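Local coordinates for excinuclease ABC, subunit A. (Deinococcus radiodurans, PDB 2VF7), which binds ADP and zinc ions and, as a UvrA-family ABC protein, probably couples ATP hydrolysis to DNA binding and damage recognition in excision repair, at residues D448-V453 / I464-P469; Q17-R22 / V85-G90; P229-L234 / K245-S250. The protein carries 1 engineered substitution. One frame throughout, in Å; residues are numbered along the deposited sequence.

Contact 1: D448-V453 / I464-P469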
ATOM      1  N   ASP A 448     -26.821  17.736  14.178  1.00 54.52           N
ATOM      2  CA  ASP A 448     -27.476  16.838  15.124  1.00 53.67           C
ATOM      3  C   ASP A 448     -26.815  16.958  16.504  1.00 53.48           C
ATOM      4  O   ASP A 448     -27.490  16.927  17.533  1.00 53.73           O
ATOM      5  CB  ASP A 448     -27.408  15.384  14.625  1.00 53.41           C
ATOM      6  CG  ASP A 448     -28.217  15.146  13.330  1.00 53.19           C
ATOM      7  OD1 ASP A 448     -27.699  14.504  12.380  1.00 51.83           O
ATOM      8  OD2 ASP A 448     -29.377  15.579  13.266  1.00 51.28           O
ATOM      9  N   TRP A 449     -25.494  17.106  16.509  1.00 52.58           N
ATOM     10  CA  TRP A 449     -24.696  17.129  17.728  1.00 51.77           C
ATOM     11  C   TRP A 449     -23.514  18.082  17.503  1.00 52.24           C
ATOM     12  O   TRP A 449     -23.078  18.300  16.358  1.00 51.70           O
ATOM     13  CB  TRP A 449     -24.195  15.708  17.993  1.00 50.59           C
ATOM     14  CG  TRP A 449     -23.513  15.401  19.314  1.00 48.73           C
ATOM     15  CD1 TRP A 449     -22.177  15.466  19.573  1.00 48.70           C
ATOM     16  CD2 TRP A 449     -24.123  14.877  20.508  1.00 47.20           C
ATOM     17  NE1 TRP A 449     -21.917  15.061  20.857  1.00 47.78           N
ATOM     18  CE2 TRP A 449     -23.093  14.681  21.451  1.00 46.84           C
ATOM     19  CE3 TRP A 449     -25.440  14.573  20.874  1.00 47.05           C
ATOM     20  CZ2 TRP A 449     -23.335  14.211  22.738  1.00 47.20           C
ATOM     21  CZ3 TRP A 449     -25.683  14.110  22.157  1.00 48.52           C
ATOM     22  CH2 TRP A 449     -24.633  13.939  23.078  1.00 48.60           C
ATOM     23  N   LEU A 450     -22.999  18.661  18.587  1.00 52.70           N
ATOM     24  CA  LEU A 450     -21.809  19.486  18.460  1.00 53.23           C
ATOM     25  C   LEU A 450     -20.815  19.344  19.600  1.00 53.21           C
ATOM     26  O   LEU A 450     -21.191  19.177  20.742  1.00 53.36           O
ATOM     27  CB  LEU A 450     -22.190  20.949  18.182  1.00 53.30           C
ATOM     28  CG  LEU A 450     -22.219  22.031  19.237  1.00 54.00           C
ATOM     29  CD1 LEU A 450     -20.803  22.451  19.641  1.00 55.73           C
ATOM     30  CD2 LEU A 450     -22.981  23.208  18.657  1.00 53.38           C
ATOM     31  N   VAL A 451     -19.534  19.387  19.258  1.00 53.78           N
ATOM     32  CA  VAL A 451     -18.445  19.341  20.233  1.00 53.75           C
ATOM     33  C   VAL A 451     -17.670  20.670  20.227  1.00 54.14           C
ATOM     34  O   VAL A 451     -16.953  20.970  19.261  1.00 53.60           O
ATOM     35  CB  VAL A 451     -17.469  18.190  19.927  1.00 53.62           C
ATOM     36  CG1 VAL A 451     -16.522  17.977  21.088  1.00 52.63           C
ATOM     37  CG2 VAL A 451     -18.227  16.886  19.576  1.00 53.24           C
ATOM     38  N   ASP A 452     -17.821  21.453  21.300  1.00 54.39           N
ATOM     39  CA  ASP A 452     -17.139  22.753  21.415  1.00 54.73           C
ATOM     40  C   ASP A 452     -15.878  22.617  22.251  1.00 54.91           C
ATOM     41  O   ASP A 452     -15.921  22.203  23.418  1.00 54.86           O
ATOM     42  CB  ASP A 452     -18.064  23.849  21.986  1.00 54.42           C
ATOM     43  CG  ASP A 452     -17.601  25.266  21.620  1.00 54.61           C
ATOM     44  OD1 ASP A 452     -17.434  26.110  22.540  1.00 53.54           O
ATOM     45  OD2 ASP A 452     -17.414  25.550  20.409  1.00 52.91           O
ATOM     46  N   VAL A 453     -14.760  22.985  21.634  1.00 55.21           N
ATOM     47  CA  VAL A 453     -13.430  22.739  22.175  1.00 55.45           C
ATOM     48  C   VAL A 453     -12.755  24.033  22.700  1.00 55.89           C
ATOM     49  O   VAL A 453     -12.788  25.082  22.051  1.00 55.16           O
ATOM     50  CB  VAL A 453     -12.519  22.028  21.119  1.00 54.98           C
ATOM     51  CG1 VAL A 453     -11.114  21.894  21.614  1.00 54.96           C
ATOM     52  CG2 VAL A 453     -13.053  20.646  20.768  1.00 55.43           C
ATOM     53  N   ILE A 464     -13.054  20.230  26.534  1.00 53.46           N
ATOM     54  CA  ILE A 464     -14.388  20.064  25.960  1.00 52.96           C
ATOM     55  C   ILE A 464     -15.306  20.932  26.759  1.00 52.81           C
ATOM     56  O   ILE A 464     -15.472  20.731  27.953  1.00 52.43           O
ATOM     57  CB  ILE A 464     -14.877  18.564  25.997  1.00 53.48           C
ATOM     58  CG1 ILE A 464     -13.884  17.615  25.296  1.00 52.15           C
ATOM     59  CG2 ILE A 464     -16.292  18.413  25.429  1.00 52.63           C
ATOM     60  CD1 ILE A 464     -13.465  18.044  23.911  1.00 53.84           C
ATOM     61  N   LEU A 465     -15.878  21.929  26.102  1.00 52.99           N
ATOM     62  CA  LEU A 465     -16.815  22.815  26.772  1.00 52.69           C
ATOM     63  C   LEU A 465     -18.209  22.206  26.768  1.00 52.54           C
ATOM     64  O   LEU A 465     -18.978  22.356  27.727  1.00 52.41           O
ATOM     65  CB  LEU A 465     -16.827  24.187  26.101  1.00 52.71           C
ATOM     66  CG  LEU A 465     -15.461  24.830  25.847  1.00 52.80           C
ATOM     67  CD1 LEU A 465     -15.642  26.285  25.490  1.00 50.87           C
ATOM     68  CD2 LEU A 465     -14.507  24.664  27.027  1.00 53.48           C
ATOM     69  N   TYR A 466     -18.516  21.504  25.681  1.00 52.50           N
ATOM     70  CA  TYR A 466     -19.840  20.949  25.458  1.00 52.44           C
ATOM     71  C   TYR A 466     -19.792  19.770  24.491  1.00 52.53           C
ATOM     72  O   TYR A 466     -19.063  19.801  23.522  1.00 52.61           O
ATOM     73  CB  TYR A 466     -20.780  22.046  24.935  1.00 52.46           C
ATOM     74  CG  TYR A 466     -22.224  21.610  24.751  1.00 52.04           C
ATOM     75  CD1 TYR A 466     -23.004  21.281  25.850  1.00 49.21           C
ATOM     76  CD2 TYR A 466     -22.794  21.520  23.466  1.00 50.18           C
ATOM     77  CE1 TYR A 466     -24.298  20.876  25.695  1.00 50.48           C
ATOM     78  CE2 TYR A 466     -24.095  21.108  23.299  1.00 49.77           C
ATOM     79  CZ  TYR A 466     -24.851  20.789  24.428  1.00 50.92           C
ATOM     80  OH  TYR A 466     -26.161  20.366  24.325  1.00 51.40           O
ATOM     81  N   SER A 467     -20.544  18.715  24.793  1.00 52.87           N
ATOM     82  CA  SER A 467     -20.869  17.684  23.811  1.00 52.94           C
ATOM     83  C   SER A 467     -22.368  17.385  23.918  1.00 53.52           C
ATOM     84  O   SER A 467     -22.815  16.787  24.884  1.00 53.92           O
ATOM     85  CB  SER A 467     -20.015  16.425  24.043  1.00 53.04           C
ATOM     86  OG  SER A 467     -20.207  15.444  23.027  1.00 52.04           O
ATOM     87  N   GLY A 468     -23.144  17.831  22.938  1.00 54.00           N
ATOM     88  CA  GLY A 468     -24.585  17.586  22.902  1.00 55.24           C
ATOM     89  C   GLY A 468     -25.207  18.304  21.712  1.00 56.67           C
ATOM     90  O   GLY A 468     -24.489  18.953  20.950  1.00 56.17           O
ATOM     91  N   PRO A 469     -26.543  18.194  21.541  1.00 57.83           N
ATOM     92  CA  PRO A 469     -27.275  18.971  20.528  1.00 59.11           C
ATOM     93  C   PRO A 469     -26.972  20.471  20.648  1.00 60.67           C
ATOM     94  O   PRO A 469     -26.740  20.958  21.755  1.00 60.97           O
ATOM     95  CB  PRO A 469     -28.745  18.722  20.890  1.00 59.02           C
ATOM     96  CG  PRO A 469     -28.751  17.412  21.589  1.00 58.12           C
ATOM     97  CD  PRO A 469     -27.442  17.316  22.318  1.00 57.87           C
TER
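The indole of W449 lies flat against the backbone of S467, G468 and P469. Its CB leaves a strand next to the edge strand 464-468, and chi1 (-171°) sets CG beside its own carbonyl carbon, near G468 O. The ring lies over G468, with CD2 3.6 Å from G468 CA. W449 NE1 donates to S467 OG at 2.8 Å, a bent bond (139°) tilted a little from the ring plane. S467 OG in turn donates to the carbonyl of K32, so the small hydroxyl relays between indole and strand 29-34. Farther out, W449 CZ2 comes 3.4 Å from S467 O, while CE3 and CZ3 reach the proline, CZ3 lying 3.7 Å from P469 CD. Over the middle of the six-membered ring sits G468 CA, 3.4 Å from the centroid and 4° off the normal, a close CH-pi contact.

Strands 449-453 and 466-468 form an antiparallel hairpin at one end of the mixed sheet of this ABC nucleotide-binding fold, and V451 and V453 also bond through their backbones to strand 38-42, which leads into the P-loop. Glycine suits position 468 because the indole presses on its CA while the hydroxyl of Y466, which donates to P469 O, occupies the direction a side chain would take. Reciprocal bonds join L450 to G468, and D452 N reaches Y466 O. There the register slips: L465 and Y466 both face D452, a classic beta bulge, with L465 N 2.7 Å from D452 O. The buried carboxylate of D452 is satisfied by hydroxyls, OD1 by S479 and OD2 by T42 and T481; L465 CD1 also packs 3.5 Å from D452 OD1. On the valine face, I464 CD1 touches V451 CG1 and V453 CG2, the latter at 4.1 Å.

Contact 2: Q17-R22 / V85-G90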
ATOM      1  N   GLN A  17     -16.984   6.439  21.833  1.00 54.90           N
ATOM      2  CA  GLN A  17     -16.531   6.870  23.150  1.00 54.58           C
ATOM      3  C   GLN A  17     -15.017   7.033  23.148  1.00 53.89           C
ATOM      4  O   GLN A  17     -14.287   6.112  22.791  1.00 53.78           O
ATOM      5  CB  GLN A  17     -16.995   5.904  24.243  1.00 54.68           C
ATOM      6  CG  GLN A  17     -16.623   6.351  25.677  1.00 56.88           C
ATOM      7  CD  GLN A  17     -17.264   7.693  26.088  1.00 59.39           C
ATOM      8  OE1 GLN A  17     -18.492   7.820  26.110  1.00 60.41           O
ATOM      9  NE2 GLN A  17     -16.428   8.684  26.433  1.00 59.14           N
ATOM     10  N   VAL A  18     -14.569   8.221  23.543  1.00 53.52           N
ATOM     11  CA  VAL A  18     -13.164   8.605  23.506  1.00 53.08           C
ATOM     12  C   VAL A  18     -12.690   8.908  24.917  1.00 53.21           C
ATOM     13  O   VAL A  18     -13.337   9.662  25.663  1.00 53.60           O
ATOM     14  CB  VAL A  18     -12.965   9.847  22.616  1.00 53.27           C
ATOM     15  CG1 VAL A  18     -11.567  10.479  22.801  1.00 53.36           C
ATOM     16  CG2 VAL A  18     -13.248   9.515  21.148  1.00 52.38           C
ATOM     17  N   ARG A  19     -11.560   8.314  25.275  1.00 52.65           N
ATOM     18  CA  ARG A  19     -10.987   8.470  26.594  1.00 52.84           C
ATOM     19  C   ARG A  19      -9.479   8.722  26.550  1.00 52.47           C
ATOM     20  O   ARG A  19      -8.751   8.028  25.834  1.00 52.61           O
ATOM     21  CB  ARG A  19     -11.258   7.209  27.398  1.00 53.25           C
ATOM     22  CG  ARG A  19     -10.814   7.284  28.830  1.00 53.79           C
ATOM     23  CD  ARG A  19     -11.328   6.081  29.594  1.00 55.68           C
ATOM     24  NE  ARG A  19     -10.686   4.816  29.226  1.00 55.04           N
ATOM     25  CZ  ARG A  19      -9.459   4.466  29.611  1.00 56.32           C
ATOM     26  NH1 ARG A  19      -8.723   5.306  30.336  1.00 56.49           N
ATOM     27  NH2 ARG A  19      -8.957   3.293  29.250  1.00 54.85           N
ATOM     28  N   GLY A  20      -9.019   9.704  27.325  1.00 51.91           N
ATOM     29  CA  GLY A  20      -7.583   9.958  27.483  1.00 51.30           C
ATOM     30  C   GLY A  20      -6.886  10.529  26.260  1.00 50.88           C
ATOM     31  O   GLY A  20      -5.729  10.238  26.011  1.00 50.25           O
ATOM     32  N   ALA A  21      -7.591  11.357  25.503  1.00 51.14           N
ATOM     33  CA  ALA A  21      -7.023  11.962  24.294  1.00 51.36           C
ATOM     34  C   ALA A  21      -6.143  13.150  24.670  1.00 51.33           C
ATOM     35  O   ALA A  21      -6.631  14.147  25.205  1.00 51.18           O
ATOM     36  CB  ALA A  21      -8.156  12.391  23.330  1.00 51.25           C
ATOM     37  N   ARG A  22      -4.841  13.034  24.427  1.00 51.70           N
ATOM     38  CA  ARG A  22      -3.950  14.164  24.671  1.00 52.14           C
ATOM     39  C   ARG A  22      -3.034  14.545  23.477  1.00 52.01           C
ATOM     40  O   ARG A  22      -1.897  14.962  23.655  1.00 52.03           O
ATOM     41  CB  ARG A  22      -3.201  13.993  26.012  1.00 52.49           C
ATOM     42  CG  ARG A  22      -2.259  12.836  26.046  1.00 53.05           C
ATOM     43  CD  ARG A  22      -2.089  12.184  27.409  1.00 52.89           C
ATOM     44  NE  ARG A  22      -1.797  10.781  27.138  1.00 54.93           N
ATOM     45  CZ  ARG A  22      -2.586   9.765  27.455  1.00 57.15           C
ATOM     46  NH1 ARG A  22      -3.691   9.968  28.156  1.00 58.37           N
ATOM     47  NH2 ARG A  22      -2.242   8.532  27.105  1.00 58.49           N
ATOM     48  N   VAL A  85      -3.688   8.517  22.753  1.00 56.70           N
ATOM     49  CA  VAL A  85      -5.050   8.277  23.254  1.00 56.70           C
ATOM     50  C   VAL A  85      -5.160   6.925  24.001  1.00 56.68           C
ATOM     51  O   VAL A  85      -4.647   5.907  23.537  1.00 56.38           O
ATOM     52  CB  VAL A  85      -6.103   8.435  22.102  1.00 56.36           C
ATOM     53  CG1 VAL A  85      -5.903   7.376  21.013  1.00 56.75           C
ATOM     54  CG2 VAL A  85      -7.531   8.469  22.641  1.00 55.69           C
ATOM     55  N   ASP A  86      -5.809   6.930  25.167  1.00 57.03           N
ATOM     56  CA  ASP A  86      -5.972   5.712  25.973  1.00 57.13           C
ATOM     57  C   ASP A  86      -6.888   4.661  25.328  1.00 56.82           C
ATOM     58  O   ASP A  86      -6.504   3.507  25.224  1.00 56.83           O
ATOM     59  CB  ASP A  86      -6.477   6.040  27.388  1.00 57.04           C
ATOM     60  CG  ASP A  86      -5.412   6.655  28.259  1.00 58.32           C
ATOM     61  OD1 ASP A  86      -4.227   6.386  27.977  1.00 60.85           O
ATOM     62  OD2 ASP A  86      -5.749   7.395  29.224  1.00 57.80           O
ATOM     63  N   ALA A  87      -8.092   5.068  24.920  1.00 56.63           N
ATOM     64  CA  ALA A  87      -9.082   4.160  24.324  1.00 56.60           C
ATOM     65  C   ALA A  87     -10.111   4.902  23.464  1.00 56.50           C
ATOM     66  O   ALA A  87     -10.532   6.011  23.806  1.00 56.67           O
ATOM     67  CB  ALA A  87      -9.797   3.389  25.418  1.00 56.65           C
ATOM     68  N   ILE A  88     -10.489   4.293  22.338  1.00 56.38           N
ATOM     69  CA  ILE A  88     -11.659   4.710  21.543  1.00 55.45           C
ATOM     70  C   ILE A  88     -12.488   3.471  21.211  1.00 55.21           C
ATOM     71  O   ILE A  88     -11.969   2.514  20.630  1.00 55.53           O
ATOM     72  CB  ILE A  88     -11.301   5.434  20.211  1.00 55.54           C
ATOM     73  CG1 ILE A  88     -10.346   6.609  20.434  1.00 55.55           C
ATOM     74  CG2 ILE A  88     -12.579   5.941  19.546  1.00 55.60           C
ATOM     75  CD1 ILE A  88      -9.775   7.240  19.145  1.00 54.90           C
ATOM     76  N   ASP A  89     -13.763   3.502  21.579  1.00 54.63           N
ATOM     77  CA  ASP A  89     -14.687   2.400  21.371  1.00 54.51           C
ATOM     78  C   ASP A  89     -15.844   2.829  20.469  1.00 54.14           C
ATOM     79  O   ASP A  89     -16.317   3.949  20.564  1.00 53.82           O
ATOM     80  CB  ASP A  89     -15.254   1.940  22.719  1.00 54.86           C
ATOM     81  CG  ASP A  89     -14.171   1.485  23.704  1.00 57.45           C
ATOM     82  OD1 ASP A  89     -13.181   0.819  23.289  1.00 59.96           O
ATOM     83  OD2 ASP A  89     -14.316   1.788  24.910  1.00 59.46           O
ATOM     84  N   GLY A  90     -16.303   1.936  19.597  1.00 53.92           N
ATOM     85  CA  GLY A  90     -17.463   2.205  18.743  1.00 53.60           C
ATOM     86  C   GLY A  90     -17.182   2.992  17.482  1.00 53.69           C
ATOM     87  O   GLY A  90     -18.067   3.657  16.963  1.00 53.69           O
TER
HETATM   88  O   HOH W   1     -13.434   4.257  25.361  1.00 50.16           O
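D86 and R19 meet across the end of a short antiparallel ladder. CB of D86 sits over one face of the R19 guanidinium, 3.8 Å from NH1, and the pairing of D86 OD2 with R19 NH1 is long and out of that plane, an attraction between charges without an N-H aimed at the oxygen. The R19 chain bends at chi3 (70°), which turns NE back over the neighbouring strand; small A87 lets the guanidinium lie close, R19 NH2 3.9 Å from A87 CB. The D86 carboxylate bonds to R22: R22 NH2 meets D86 OD1 at 3.1 Å, almost straight (171°) and in the guanidinium plane, though OD1 is approached from above the carboxylate, and a weaker second bond runs from NH1 to OD2. R22 also pairs with D28 and D84, so one long arginine gathers three acids.

D86 and A87 both face R19, a classic beta bulge. At the ladder's other end the backbone N and O of Q17 trade bonds with D89, Q17 N 2.9 Å from D89 O. One water donates to both Q17 O and D89 OD2, while the side-chain amide of Q17 leads away from 85-90.

On the opposite face V18 CG2 packs beside I88 CG2. These branched side chains lie against helix 49-69, V18 on L57 and I88 on T56 and E60, and strand 29-34 flanks the other edge of 17-19.

Contact 3: P229-L234 / K245-S250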
ATOM      1  N   PRO A 229      36.830   2.388 -18.378  1.00 51.34           N
ATOM      2  CA  PRO A 229      37.502   2.614 -17.095  1.00 51.10           C
ATOM      3  C   PRO A 229      37.678   4.084 -16.811  1.00 51.11           C
ATOM      4  O   PRO A 229      38.115   4.826 -17.693  1.00 51.25           O
ATOM      5  CB  PRO A 229      38.881   1.992 -17.323  1.00 51.37           C
ATOM      6  CG  PRO A 229      39.076   2.012 -18.824  1.00 49.90           C
ATOM      7  CD  PRO A 229      37.723   1.714 -19.342  1.00 51.43           C
ATOM      8  N   VAL A 230      37.326   4.541 -15.612  1.00 51.26           N
ATOM      9  CA  VAL A 230      37.554   5.966 -15.352  1.00 51.09           C
ATOM     10  C   VAL A 230      38.512   6.314 -14.233  1.00 51.18           C
ATOM     11  O   VAL A 230      38.607   5.601 -13.254  1.00 51.25           O
ATOM     12  CB  VAL A 230      36.306   6.940 -15.618  1.00 51.58           C
ATOM     13  CG1 VAL A 230      34.967   6.205 -15.737  1.00 49.16           C
ATOM     14  CG2 VAL A 230      36.228   8.126 -14.598  1.00 50.94           C
ATOM     15  N   TYR A 231      39.290   7.373 -14.440  1.00 52.30           N
ATOM     16  CA  TYR A 231      40.376   7.775 -13.546  1.00 52.50           C
ATOM     17  C   TYR A 231      40.199   9.248 -13.176  1.00 53.05           C
ATOM     18  O   TYR A 231      40.720  10.133 -13.874  1.00 52.53           O
ATOM     19  CB  TYR A 231      41.734   7.594 -14.239  1.00 52.59           C
ATOM     20  CG  TYR A 231      42.013   6.214 -14.800  1.00 51.68           C
ATOM     21  CD1 TYR A 231      42.637   5.246 -14.020  1.00 52.59           C
ATOM     22  CD2 TYR A 231      41.684   5.882 -16.111  1.00 50.97           C
ATOM     23  CE1 TYR A 231      42.907   3.967 -14.520  1.00 51.64           C
ATOM     24  CE2 TYR A 231      41.949   4.598 -16.618  1.00 50.61           C
ATOM     25  CZ  TYR A 231      42.563   3.656 -15.812  1.00 51.49           C
ATOM     26  OH  TYR A 231      42.869   2.394 -16.284  1.00 53.12           O
ATOM     27  N   PRO A 232      39.435   9.509 -12.091  1.00 53.56           N
ATOM     28  CA  PRO A 232      39.240  10.837 -11.513  1.00 53.90           C
ATOM     29  C   PRO A 232      40.540  11.543 -11.054  1.00 54.50           C
ATOM     30  O   PRO A 232      41.428  10.909 -10.479  1.00 54.80           O
ATOM     31  CB  PRO A 232      38.334  10.559 -10.311  1.00 53.58           C
ATOM     32  CG  PRO A 232      37.635   9.281 -10.641  1.00 53.64           C
ATOM     33  CD  PRO A 232      38.679   8.481 -11.341  1.00 53.76           C
ATOM     34  N   GLY A 233      40.631  12.854 -11.302  1.00 54.96           N
ATOM     35  CA  GLY A 233      41.731  13.673 -10.776  1.00 54.96           C
ATOM     36  C   GLY A 233      43.024  13.512 -11.554  1.00 55.52           C
ATOM     37  O   GLY A 233      44.016  14.164 -11.241  1.00 55.81           O
ATOM     38  N   LEU A 234      43.026  12.641 -12.564  1.00 55.06           N
ATOM     39  CA  LEU A 234      44.155  12.572 -13.479  1.00 55.38           C
ATOM     40  C   LEU A 234      44.003  13.577 -14.620  1.00 56.24           C
ATOM     41  O   LEU A 234      42.896  13.881 -15.085  1.00 56.06           O
ATOM     42  CB  LEU A 234      44.382  11.160 -14.046  1.00 54.42           C
ATOM     43  CG  LEU A 234      44.687   9.957 -13.133  1.00 53.76           C
ATOM     44  CD1 LEU A 234      45.130   8.753 -13.976  1.00 50.78           C
ATOM     45  CD2 LEU A 234      45.752  10.295 -12.118  1.00 51.94           C
ATOM     46  N   LYS A 245      49.610   1.458 -19.091  1.00 64.29           N
ATOM     47  CA  LYS A 245      50.332   0.661 -18.101  1.00 64.72           C
ATOM     48  C   LYS A 245      49.415  -0.269 -17.298  1.00 64.25           C
ATOM     49  O   LYS A 245      49.868  -0.983 -16.402  1.00 64.05           O
ATOM     50  CB  LYS A 245      51.174   1.566 -17.184  1.00 65.29           C
ATOM     51  CG  LYS A 245      50.414   2.189 -16.008  1.00 66.85           C
ATOM     52  CD  LYS A 245      51.284   2.137 -14.737  1.00 71.36           C
ATOM     53  CE  LYS A 245      50.463   2.237 -13.437  1.00 73.07           C
ATOM     54  NZ  LYS A 245      49.886   3.614 -13.250  1.00 74.64           N
ATOM     55  N   LYS A 246      48.130  -0.246 -17.648  1.00 64.19           N
ATOM     56  CA  LYS A 246      47.104  -1.157 -17.131  1.00 64.06           C
ATOM     57  C   LYS A 246      46.824  -1.022 -15.630  1.00 64.19           C
ATOM     58  O   LYS A 246      46.593  -2.033 -14.954  1.00 63.85           O
ATOM     59  CB  LYS A 246      47.420  -2.631 -17.473  1.00 63.94           C
ATOM     60  CG  LYS A 246      47.489  -2.984 -18.929  1.00 63.49           C
ATOM     61  CD  LYS A 246      48.458  -4.139 -19.159  1.00 62.71           C
ATOM     62  CE  LYS A 246      48.507  -4.571 -20.617  1.00 62.98           C
ATOM     63  NZ  LYS A 246      49.385  -3.694 -21.469  1.00 63.20           N
ATOM     64  N   MET A 247      46.795   0.213 -15.118  1.00 63.99           N
ATOM     65  CA  MET A 247      46.486   0.429 -13.703  1.00 63.73           C
ATOM     66  C   MET A 247      44.986   0.319 -13.425  1.00 62.87           C
ATOM     67  O   MET A 247      44.174   0.557 -14.326  1.00 63.38           O
ATOM     68  CB  MET A 247      47.068   1.753 -13.189  1.00 63.73           C
ATOM     69  CG  MET A 247      46.347   3.020 -13.575  1.00 64.33           C
ATOM     70  SD  MET A 247      46.973   4.485 -12.665  0.60 65.73           S
ATOM     71  CE  MET A 247      45.840   4.555 -11.264  1.00 65.92           C
ATOM     72  N   GLU A 248      44.641  -0.054 -12.190  1.00 61.58           N
ATOM     73  CA  GLU A 248      43.268  -0.281 -11.763  1.00 60.92           C
ATOM     74  C   GLU A 248      42.445   0.964 -12.026  1.00 59.88           C
ATOM     75  O   GLU A 248      42.809   2.055 -11.562  1.00 60.32           O
ATOM     76  CB  GLU A 248      43.182  -0.622 -10.254  1.00 60.89           C
ATOM     77  CG  GLU A 248      43.766  -1.988  -9.814  1.00 61.90           C
ATOM     78  CD  GLU A 248      43.638  -2.268  -8.295  0.70 62.94           C
ATOM     79  OE1 GLU A 248      43.761  -1.313  -7.490  0.70 65.13           O
ATOM     80  OE2 GLU A 248      43.424  -3.447  -7.899  0.70 64.04           O
ATOM     81  N   PRO A 249      41.324   0.812 -12.767  1.00 58.72           N
ATOM     82  CA  PRO A 249      40.376   1.919 -12.942  1.00 56.87           C
ATOM     83  C   PRO A 249      39.660   2.166 -11.637  1.00 55.64           C
ATOM     84  O   PRO A 249      39.306   1.205 -10.961  1.00 56.26           O
ATOM     85  CB  PRO A 249      39.382   1.383 -13.981  1.00 57.03           C
ATOM     86  CG  PRO A 249      39.963   0.074 -14.507  1.00 57.34           C
ATOM     87  CD  PRO A 249      40.894  -0.426 -13.458  1.00 58.18           C
ATOM     88  N   SER A 250      39.437   3.426 -11.269  1.00 54.23           N
ATOM     89  CA  SER A 250      38.689   3.732 -10.048  1.00 52.56           C
ATOM     90  C   SER A 250      37.275   3.130 -10.104  1.00 51.61           C
ATOM     91  O   SER A 250      36.817   2.509  -9.145  1.00 50.42           O
ATOM     92  CB  SER A 250      38.618   5.244  -9.818  1.00 52.81           C
ATOM     93  OG  SER A 250      39.908   5.832  -9.834  1.00 53.45           O
TER
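Y231 reaches across to the loop of M247, E248 and P249, inside the UvrA DNA-binding region, where its hydroxyl and the packing of its ring on the P249 backbone tie together the chain on either side of helix 236-245. Its OH donates to M247 O at 3.0 Å, with the carbonyl oxygen close to the ring plane at the edge. Next along the ring, Y231 CE1 touches P249 CA at 3.6 Å. In one of the two conformers of M247, CG also lies 3.7 Å from Y231 CE1 and the sulfur stands obliquely beside the ring, a Met-aromatic contact 5.4 Å from its centroid.

Farther out, L243 of the helix packs against both Y231 and P229. The helix closes at K246 in a Schellman motif, whose positive phi swings the chain round into the loop, while a type II turn from Y231 to L234 turns the other segment toward the helix. Outside this contact, K246 NZ pairs with E248 OE2 of the second subunit. The backbone N of S250 makes a weak bond to V230 O, beside the two-strand pairing of V230 with Y251. The rigid rings of P229 and P249 meet tightly, CB of one only 3.4 Å from CB of the other.

Contacts 1 and 2 belong to the same nucleotide-binding region, their centres about 16 Å apart, and both lean on strand 29-34: the 17-22 strand of contact 2 bonds to it as a neighbour in its antiparallel sheet, whereas contact 1 rests side chains on it from another sheet. Contact 3 is remote, with centres about 65 Å from contact 2 and about 74 Å from contact 1, and lies on the opposite side of the chain's centre from contact 1. Contact 1 is partly buried, its 449-453 strand largely so, with a buried aspartate held by hydroxyls; contact 2 mixes a valine-isoleucine face with a largely exposed arginine-aspartate network; contact 3, mostly loop, relies on prolines and a tyrosine.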